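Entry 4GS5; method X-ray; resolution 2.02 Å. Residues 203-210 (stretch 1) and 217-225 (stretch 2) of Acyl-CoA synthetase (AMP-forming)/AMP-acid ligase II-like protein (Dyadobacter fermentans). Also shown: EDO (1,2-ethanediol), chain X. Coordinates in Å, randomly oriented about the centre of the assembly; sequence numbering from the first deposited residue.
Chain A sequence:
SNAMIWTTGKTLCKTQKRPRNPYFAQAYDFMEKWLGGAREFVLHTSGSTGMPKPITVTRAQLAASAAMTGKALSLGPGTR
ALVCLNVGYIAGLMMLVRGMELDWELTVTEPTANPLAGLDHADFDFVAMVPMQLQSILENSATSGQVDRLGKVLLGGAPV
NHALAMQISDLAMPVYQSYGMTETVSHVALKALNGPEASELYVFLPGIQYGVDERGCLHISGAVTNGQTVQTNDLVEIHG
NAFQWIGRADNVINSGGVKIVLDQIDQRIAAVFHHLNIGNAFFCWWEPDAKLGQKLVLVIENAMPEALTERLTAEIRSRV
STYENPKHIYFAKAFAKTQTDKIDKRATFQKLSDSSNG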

# COMPACT_ATOMS: atom_id res chain seq x y z
N VAL A 203 -9.20 -7.91 -1.63
CA VAL A 203 -9.55 -9.30 -1.94
C VAL A 203 -8.36 -10.01 -2.59
O VAL A 203 -7.85 -9.58 -3.62
CB VAL A 203 -10.78 -9.37 -2.85
CG1 VAL A 203 -11.16 -10.82 -3.16
CG2 VAL A 203 -11.97 -8.63 -2.19
N PHE A 204 -7.92 -11.11 -1.97
CA PHE A 204 -6.77 -11.87 -2.46
C PHE A 204 -6.95 -12.38 -3.89
O PHE A 204 -7.98 -12.96 -4.24
CB PHE A 204 -6.49 -13.06 -1.53
CG PHE A 204 -5.91 -12.66 -0.20
CD1 PHE A 204 -4.62 -12.13 -0.12
CD2 PHE A 204 -6.66 -12.79 0.97
CE1 PHE A 204 -4.08 -11.75 1.11
CE2 PHE A 204 -6.14 -12.41 2.21
CZ PHE A 204 -4.85 -11.90 2.29
N LEU A 205 -5.94 -12.15 -4.73
CA LEU A 205 -5.91 -12.70 -6.08
C LEU A 205 -5.84 -14.23 -6.03
O LEU A 205 -5.33 -14.80 -5.07
CB LEU A 205 -4.70 -12.15 -6.84
CG LEU A 205 -4.77 -10.66 -7.18
CD1 LEU A 205 -3.40 -10.15 -7.63
CD2 LEU A 205 -5.82 -10.42 -8.24
N PRO A 206 -6.34 -14.90 -7.08
CA PRO A 206 -6.34 -16.36 -7.06
C PRO A 206 -4.91 -16.90 -7.10
O PRO A 206 -4.05 -16.31 -7.76
CB PRO A 206 -7.07 -16.73 -8.36
CG PRO A 206 -6.77 -15.56 -9.29
CD PRO A 206 -6.70 -14.34 -8.40
N GLY A 207 -4.65 -17.98 -6.38
CA GLY A 207 -3.33 -18.58 -6.37
C GLY A 207 -2.46 -18.09 -5.24
O GLY A 207 -1.37 -18.62 -5.01
N ILE A 208 -2.94 -17.08 -4.52
CA ILE A 208 -2.25 -16.59 -3.34
C ILE A 208 -2.69 -17.37 -2.11
O ILE A 208 -3.88 -17.49 -1.84
CB ILE A 208 -2.54 -15.09 -3.11
CG1 ILE A 208 -2.09 -14.25 -4.30
CG2 ILE A 208 -1.87 -14.60 -1.84
CD1 ILE A 208 -0.57 -14.36 -4.61
N GLN A 209 -1.73 -17.92 -1.36
CA GLN A 209 -2.04 -18.51 -0.06
C GLN A 209 -1.71 -17.44 0.99
O GLN A 209 -0.74 -16.70 0.84
CB GLN A 209 -1.20 -19.77 0.19
CG GLN A 209 -1.49 -20.91 -0.80
CD GLN A 209 -0.31 -21.18 -1.73
OE1 GLN A 209 -0.44 -21.11 -2.95
NE2 GLN A 209 0.84 -21.51 -1.15
N TYR A 210 -2.53 -17.37 2.04
CA TYR A 210 -2.45 -16.25 2.99
C TYR A 210 -2.77 -16.71 4.41
O TYR A 210 -3.39 -17.75 4.62
CB TYR A 210 -3.40 -15.11 2.58
CG TYR A 210 -4.80 -15.60 2.25
CD1 TYR A 210 -5.74 -15.78 3.26
CD2 TYR A 210 -5.18 -15.88 0.94
CE1 TYR A 210 -7.02 -16.24 2.98
CE2 TYR A 210 -6.46 -16.33 0.64
CZ TYR A 210 -7.37 -16.50 1.67
OH TYR A 210 -8.64 -16.95 1.39
N CYS A 217 0.00 -10.40 11.86
CA CYS A 217 0.51 -9.75 10.64
C CYS A 217 0.44 -10.67 9.41
O CYS A 217 0.78 -11.85 9.48
CB CYS A 217 1.96 -9.30 10.83
SG CYS A 217 2.21 -7.92 11.97
N LEU A 218 0.06 -10.09 8.29
CA LEU A 218 -0.17 -10.85 7.06
C LEU A 218 1.09 -11.50 6.53
O LEU A 218 2.16 -10.86 6.42
CB LEU A 218 -0.75 -9.93 5.99
CG LEU A 218 -1.11 -10.54 4.63
CD1 LEU A 218 -2.22 -11.59 4.78
CD2 LEU A 218 -1.56 -9.43 3.67
N HIS A 219 0.99 -12.78 6.19
CA HIS A 219 1.99 -13.38 5.32
C HIS A 219 1.34 -13.97 4.07
O HIS A 219 0.19 -14.42 4.10
CB HIS A 219 2.83 -14.42 6.05
CG HIS A 219 2.04 -15.57 6.58
ND1 HIS A 219 1.47 -16.52 5.75
CD2 HIS A 219 1.70 -15.92 7.84
CE1 HIS A 219 0.83 -17.41 6.49
NE2 HIS A 219 0.96 -17.07 7.76
N ILE A 220 2.08 -13.95 2.96
CA ILE A 220 1.55 -14.49 1.71
C ILE A 220 2.59 -15.34 1.00
O ILE A 220 3.81 -15.19 1.22
CB ILE A 220 1.02 -13.38 0.75
CG1 ILE A 220 2.13 -12.42 0.34
CG2 ILE A 220 -0.17 -12.60 1.39
CD1 ILE A 220 2.46 -11.35 1.38
N SER A 221 2.11 -16.25 0.16
CA SER A 221 2.97 -17.10 -0.65
C SER A 221 2.21 -17.55 -1.89
O SER A 221 0.98 -17.57 -1.88
CB SER A 221 3.48 -18.30 0.15
OG SER A 221 2.45 -19.24 0.38
N GLY A 222 2.95 -17.90 -2.94
CA GLY A 222 2.37 -18.32 -4.21
C GLY A 222 3.45 -18.52 -5.26
O GLY A 222 4.63 -18.34 -4.98
N ALA A 223 3.06 -18.89 -6.48
CA ALA A 223 4.01 -18.93 -7.57
C ALA A 223 4.70 -17.57 -7.70
O ALA A 223 5.89 -17.53 -8.03
CB ALA A 223 3.33 -19.33 -8.88
N VAL A 224 4.01 -16.47 -7.42
CA VAL A 224 4.67 -15.17 -7.54
C VAL A 224 5.82 -14.97 -6.55
O VAL A 224 6.67 -14.11 -6.76
CB VAL A 224 3.70 -13.95 -7.47
CG1 VAL A 224 2.81 -13.91 -8.70
CG2 VAL A 224 2.90 -13.94 -6.17
N THR A 225 5.84 -15.76 -5.48
CA THR A 225 6.95 -15.71 -4.52
C THR A 225 7.90 -16.91 -4.60
O THR A 225 8.71 -17.13 -3.68
CB THR A 225 6.45 -15.57 -3.06
OG1 THR A 225 5.72 -16.75 -2.68
CG2 THR A 225 5.57 -14.34 -2.90
C1 EDO X . -4.98 -17.78 -11.93
O1 EDO X . -5.26 -17.24 -13.22
C2 EDO X . -3.71 -17.11 -11.40
O2 EDO X . -3.38 -17.63 -10.11
O HOH W 1 0.20 -19.14 -7.17
O HOH W 2 1.41 -17.59 3.26

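The two stretches pair as a short antiparallel ladder of two bridges, with Gln209 and Ser221 as the hydrogen-bonded pair, whose backbones exchange two hydrogen bonds: Gln209 N donates to Ser221 O (2.8 Å), and Ser221 N returns one to Gln209 O (3.0 Å), with N-H...O angles of 162° and 153°. The neighbouring pair, Tyr210 and Ile220, makes no such bonds; there the strands are held closer, CA to CA 4.6 Å, and each residue of this pair makes a CA-H...O contact, from Ile220 CA to Gln209 O (3.3 Å) and from Tyr210 CA to His219 O (3.4 Å).

Water extends the polar contact beyond the ladder. One molecule donates to Gly207 O (2.7 Å) and accepts from Ala223 N (3.0 Å), linking the two backbones next to the ladder. A second lies 2.7 Å from His219 ND1 and donates a weak hydrogen bond to Gln209 O (3.4 Å).

Gln209 and Ser221 project from one face of the sheet, where the small serine is buried beside the longer, exposed glutamine. Tyr210 and Ile220 project from the other, and apolar packing dominates there. The Phe204 ring meets Leu218 at its edge, CZ to CD1 3.6 Å, while its CE1 lies 4.0 Å from Ile220 CG2. Ile208 CB points sideways, yet the branched side chain reaches both Ile220 (CG2 to CB, 4.1 Å) and Val224 (CD1 to CG2, 3.8 Å). Phe204, Ile208, Leu218, Ile220 and Val224 are all buried, which suits their hydrocarbon side chains.

Glycine fits both places, for different reasons. Gly207, in the type II turn from Leu205 to Ile208, has a positive phi at which a CB would jam against the preceding carbonyl oxygen. At Gly222, a CB would point toward stretch 1 and sit tightly, 3.0 Å from Gly207 O. Altogether the contact buries 401 Å².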